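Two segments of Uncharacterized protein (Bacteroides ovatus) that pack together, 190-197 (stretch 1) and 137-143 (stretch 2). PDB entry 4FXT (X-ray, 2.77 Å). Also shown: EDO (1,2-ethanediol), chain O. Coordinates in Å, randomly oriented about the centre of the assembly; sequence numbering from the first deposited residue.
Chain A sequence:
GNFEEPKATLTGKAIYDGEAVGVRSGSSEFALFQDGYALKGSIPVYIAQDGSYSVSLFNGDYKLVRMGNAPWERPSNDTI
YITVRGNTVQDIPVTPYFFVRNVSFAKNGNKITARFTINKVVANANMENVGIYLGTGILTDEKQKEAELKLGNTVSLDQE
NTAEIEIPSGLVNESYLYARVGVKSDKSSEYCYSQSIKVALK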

ATOM      1  N   GLU A 190      -0.422 -10.282   2.372  1.00 48.29           N
ATOM      2  CA  GLU A 190      -1.031  -9.002   2.102  1.00 47.89           C
ATOM      3  C   GLU A 190      -0.974  -8.629   0.635  1.00 49.16           C
ATOM      4  O   GLU A 190      -0.031  -8.958  -0.059  1.00 48.99           O
ATOM      5  CB  GLU A 190      -0.247  -7.941   2.932  1.00 49.99           C
ATOM      6  CG  GLU A 190      -1.052  -6.748   3.374  1.00 54.34           C
ATOM      7  CD  GLU A 190      -2.208  -7.148   4.267  1.00 79.99           C
ATOM      8  OE1 GLU A 190      -2.082  -8.068   5.121  1.00 35.21           O
ATOM      9  OE2 GLU A 190      -3.258  -6.489   4.109  1.00 89.44           O
ATOM     10  N   TYR A 191      -1.966  -7.870   0.194  1.00 43.63           N
ATOM     11  CA  TYR A 191      -1.960  -7.274  -1.117  1.00 40.99           C
ATOM     12  C   TYR A 191      -1.123  -6.024  -1.113  1.00 50.59           C
ATOM     13  O   TYR A 191      -1.010  -5.348  -0.083  1.00 54.58           O
ATOM     14  CB  TYR A 191      -3.392  -6.929  -1.592  1.00 38.90           C
ATOM     15  CG  TYR A 191      -4.260  -8.035  -2.139  1.00 39.52           C
ATOM     16  CD1 TYR A 191      -4.816  -8.991  -1.295  1.00 40.30           C
ATOM     17  CD2 TYR A 191      -4.673  -8.027  -3.468  1.00 42.02           C
ATOM     18  CE1 TYR A 191      -5.644  -9.996  -1.782  1.00 38.74           C
ATOM     19  CE2 TYR A 191      -5.528  -9.014  -3.967  1.00 44.86           C
ATOM     20  CZ  TYR A 191      -6.022  -9.992  -3.111  1.00 53.82           C
ATOM     21  OH  TYR A 191      -6.876 -10.968  -3.564  1.00 61.94           O
ATOM     22  N   CYS A 192      -0.609  -5.664  -2.267  1.00 48.35           N
ATOM     23  CA  CYS A 192       0.023  -4.392  -2.487  1.00 50.27           C
ATOM     24  C   CYS A 192      -0.945  -3.561  -3.292  1.00 52.80           C
ATOM     25  O   CYS A 192      -1.488  -4.052  -4.285  1.00 52.90           O
ATOM     26  CB  CYS A 192       1.385  -4.511  -3.152  1.00 53.54           C
ATOM     27  SG  CYS A 192       2.150  -2.900  -3.505  1.00 59.19           S
ATOM     28  N   TYR A 193      -1.211  -2.336  -2.852  1.00 48.08           N
ATOM     29  CA  TYR A 193      -2.240  -1.527  -3.471  1.00 45.45           C
ATOM     30  C   TYR A 193      -1.758  -0.236  -4.080  1.00 46.76           C
ATOM     31  O   TYR A 193      -0.693   0.309  -3.773  1.00 45.22           O
ATOM     32  CB  TYR A 193      -3.285  -1.136  -2.402  1.00 46.36           C
ATOM     33  CG  TYR A 193      -3.973  -2.275  -1.677  1.00 46.70           C
ATOM     34  CD1 TYR A 193      -3.409  -2.842  -0.533  1.00 48.37           C
ATOM     35  CD2 TYR A 193      -5.231  -2.720  -2.075  1.00 45.74           C
ATOM     36  CE1 TYR A 193      -4.051  -3.869   0.152  1.00 45.60           C
ATOM     37  CE2 TYR A 193      -5.884  -3.743  -1.394  1.00 45.93           C
ATOM     38  CZ  TYR A 193      -5.300  -4.302  -0.273  1.00 47.77           C
ATOM     39  OH  TYR A 193      -5.980  -5.291   0.393  1.00 45.55           O
ATOM     40  N   SER A 194      -2.642   0.291  -4.922  1.00 43.90           N
ATOM     41  CA  SER A 194      -2.597   1.609  -5.519  1.00 42.33           C
ATOM     42  C   SER A 194      -3.024   2.587  -4.478  1.00 48.15           C
ATOM     43  O   SER A 194      -3.446   2.174  -3.388  1.00 46.97           O
ATOM     44  CB  SER A 194      -3.507   1.644  -6.738  1.00 41.70           C
ATOM     45  OG  SER A 194      -4.847   1.512  -6.291  1.00 45.17           O
ATOM     46  N   GLN A 195      -3.058   3.868  -4.816  1.00 46.32           N
ATOM     47  CA  GLN A 195      -3.578   4.814  -3.860  1.00 45.63           C
ATOM     48  C   GLN A 195      -5.111   4.708  -3.844  1.00 44.89           C
ATOM     49  O   GLN A 195      -5.693   4.282  -4.851  1.00 43.72           O
ATOM     50  CB  GLN A 195      -3.086   6.235  -4.178  1.00 49.09           C
ATOM     51  CG  GLN A 195      -1.614   6.456  -3.759  1.00 79.05           C
ATOM     52  CD  GLN A 195      -1.324   6.302  -2.247  1.00 93.74           C
ATOM     53  OE1 GLN A 195      -2.040   6.858  -1.379  1.00 93.55           O
ATOM     54  NE2 GLN A 195      -0.231   5.588  -1.903  1.00 58.28           N
ATOM     55  N   SER A 196      -5.751   4.986  -2.663  1.00 38.80           N
ATOM     56  CA  SER A 196      -7.215   5.016  -2.567  1.00 36.11           C
ATOM     57  C   SER A 196      -7.667   6.341  -3.159  1.00 39.89           C
ATOM     58  O   SER A 196      -7.301   7.372  -2.625  1.00 38.42           O
ATOM     59  CB  SER A 196      -7.682   4.814  -1.145  1.00 35.86           C
ATOM     60  OG  SER A 196      -9.097   4.853  -1.079  1.00 39.38           O
ATOM     61  N   ILE A 197      -8.316   6.291  -4.335  1.00 38.70           N
ATOM     62  CA  ILE A 197      -8.692   7.448  -5.136  1.00 41.12           C
ATOM     63  C   ILE A 197     -10.193   7.687  -5.093  1.00 41.40           C
ATOM     64  O   ILE A 197     -10.989   6.788  -5.387  1.00 35.88           O
ATOM     65  CB  ILE A 197      -8.215   7.216  -6.606  1.00 44.83           C
ATOM     66  CG1 ILE A 197      -6.676   7.022  -6.632  1.00 45.16           C
ATOM     67  CG2 ILE A 197      -8.679   8.365  -7.533  1.00 45.67           C
ATOM     68  CD1 ILE A 197      -6.123   6.692  -7.939  1.00 56.96           C
TER
HETATM   69  C1  EDO O 301     -14.646   0.636   2.876  1.00 67.93           C
HETATM   70  O1  EDO O 301     -14.620   1.963   3.427  1.00 67.08           O
HETATM   71  C2  EDO O 301     -16.022  -0.097   3.021  1.00 68.40           C
HETATM   72  O2  EDO O 301     -17.044   0.463   2.202  1.00 68.67           O
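Stretch 2, residues 137-143: GILTDEK

How does stretch 2 lie on stretch 1? It has no regular helix or strand, while stretch 1 is extended, with Cys192 and Tyr193 in a strand. The touching parts run nearly antiparallel, their end-to-end directions 157° apart, so Ile138 lies by Ser196 (CA to CA 6.3 Å) and Glu142 by Tyr191 (CA to CA 7.7 Å). Between these, the CA atoms of Tyr193 and Asp141 stand 7.9 Å apart, a gap spanned by the Tyr193 side chain.

What joins the two stretches at the Ser196 end? Ser196, with chi1 in t, points toward stretch 2 and donates a hydrogen bond from OG to Ile138 O, at 2.9 Å. Thr140 lies close by, its CB 4.3 Å from Ser196 OG; its own OG1 turns back to Gly137 O, a 2.9 Å hydrogen bond within stretch 2.

What does Tyr193 reach? Its m rotamer carries the hydroxyl to the backbone, where Glu142 N donates to Tyr193 OH at 2.9 Å with a nearly straight angle of 164°. Asp141 CB lies 3.4 Å from the same OH.

How does Glu142 complete the contact? It points toward stretch 1 and sets CG against Tyr191 CE1 at 3.6 Å, while its OE1 forms a salt bridge with Lys143 NZ at 3.5 Å.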

ATOM      1  N   GLY A 137     -15.545   4.659   2.348  1.00 48.28           N
ATOM      2  CA  GLY A 137     -14.513   5.465   2.982  1.00 46.66           C
ATOM      3  C   GLY A 137     -13.125   5.385   2.384  1.00 46.39           C
ATOM      4  O   GLY A 137     -12.796   4.437   1.688  1.00 41.22           O
ATOM      5  N   ILE A 138     -12.278   6.364   2.737  1.00 46.69           N
ATOM      6  CA  ILE A 138     -10.886   6.542   2.322  1.00 46.30           C
ATOM      7  C   ILE A 138     -10.116   5.206   2.572  1.00 48.19           C
ATOM      8  O   ILE A 138      -9.259   4.879   1.774  1.00 47.45           O
ATOM      9  CB  ILE A 138     -10.227   7.796   3.039  1.00 51.03           C
ATOM     10  CG1 ILE A 138      -8.759   8.066   2.646  1.00 51.68           C
ATOM     11  CG2 ILE A 138     -10.383   7.793   4.507  1.00 53.94           C
ATOM     12  CD1 ILE A 138      -8.446   8.352   1.060  1.00 63.46           C
ATOM     13  N   LEU A 139     -10.490   4.397   3.551  1.00 46.32           N
ATOM     14  CA  LEU A 139      -9.870   3.083   3.759  1.00 45.81           C
ATOM     15  C   LEU A 139     -10.624   2.024   3.000  1.00 48.29           C
ATOM     16  O   LEU A 139     -11.708   1.618   3.387  1.00 47.45           O
ATOM     17  CB  LEU A 139      -9.806   2.698   5.251  1.00 47.56           C
ATOM     18  CG  LEU A 139      -9.137   3.641   6.245  1.00 53.73           C
ATOM     19  CD1 LEU A 139      -8.993   2.924   7.556  1.00 55.70           C
ATOM     20  CD2 LEU A 139      -7.751   4.058   5.797  1.00 53.39           C
ATOM     21  N   THR A 140     -10.059   1.580   1.906  1.00 48.05           N
ATOM     22  CA  THR A 140     -10.631   0.537   1.030  1.00 47.29           C
ATOM     23  C   THR A 140      -9.504  -0.455   0.772  1.00 50.06           C
ATOM     24  O   THR A 140      -8.355  -0.060   0.526  1.00 48.33           O
ATOM     25  CB  THR A 140     -11.231   1.179  -0.238  1.00 53.99           C
ATOM     26  OG1 THR A 140     -12.244   2.098   0.143  1.00 62.58           O
ATOM     27  CG2 THR A 140     -11.841   0.180  -1.166  1.00 51.89           C
ATOM     28  N   ASP A 141      -9.814  -1.738   0.913  1.00 46.84           N
ATOM     29  CA  ASP A 141      -8.848  -2.821   0.732  1.00 45.08           C
ATOM     30  C   ASP A 141      -9.595  -4.143   0.544  1.00 46.95           C
ATOM     31  O   ASP A 141     -10.811  -4.156   0.379  1.00 47.29           O
ATOM     32  CB  ASP A 141      -7.880  -2.875   1.919  1.00 47.84           C
ATOM     33  CG  ASP A 141      -8.555  -2.789   3.283  1.00 60.98           C
ATOM     34  OD1 ASP A 141      -9.158  -3.798   3.706  1.00 61.74           O
ATOM     35  OD2 ASP A 141      -8.370  -1.742   3.980  1.00 63.14           O
ATOM     36  N   GLU A 142      -8.865  -5.252   0.508  1.00 42.29           N
ATOM     37  CA  GLU A 142      -9.452  -6.571   0.299  1.00 40.80           C
ATOM     38  C   GLU A 142     -10.391  -6.941   1.500  1.00 48.82           C
ATOM     39  O   GLU A 142     -11.331  -7.697   1.293  1.00 47.72           O
ATOM     40  CB  GLU A 142      -8.310  -7.599   0.107  1.00 40.61           C
ATOM     41  CG  GLU A 142      -8.751  -8.948  -0.414  1.00 48.78           C
ATOM     42  CD  GLU A 142      -9.377  -9.926   0.553  1.00 67.73           C
ATOM     43  OE1 GLU A 142      -9.049  -9.872   1.757  1.00 61.35           O
ATOM     44  OE2 GLU A 142     -10.140 -10.799   0.087  1.00 71.25           O
ATOM     45  N   LYS A 143     -10.165  -6.385   2.731  1.00 48.86           N
ATOM     46  CA  LYS A 143     -10.983  -6.716   3.903  1.00 50.51           C
ATOM     47  C   LYS A 143     -12.167  -5.728   4.035  1.00 58.76           C
ATOM     48  O   LYS A 143     -13.269  -6.179   4.329  1.00 62.41           O
ATOM     49  CB  LYS A 143     -10.139  -6.735   5.192  1.00 53.67           C
ATOM     50  CG  LYS A 143      -9.032  -7.817   5.241  1.00 76.34           C
ATOM     51  CD  LYS A 143      -9.537  -9.272   5.107  1.00 90.53           C
ATOM     52  CE  LYS A 143      -8.409 -10.275   5.023  1.00102.54           C
ATOM     53  NZ  LYS A 143      -8.898 -11.654   4.766  1.00110.11           N
TER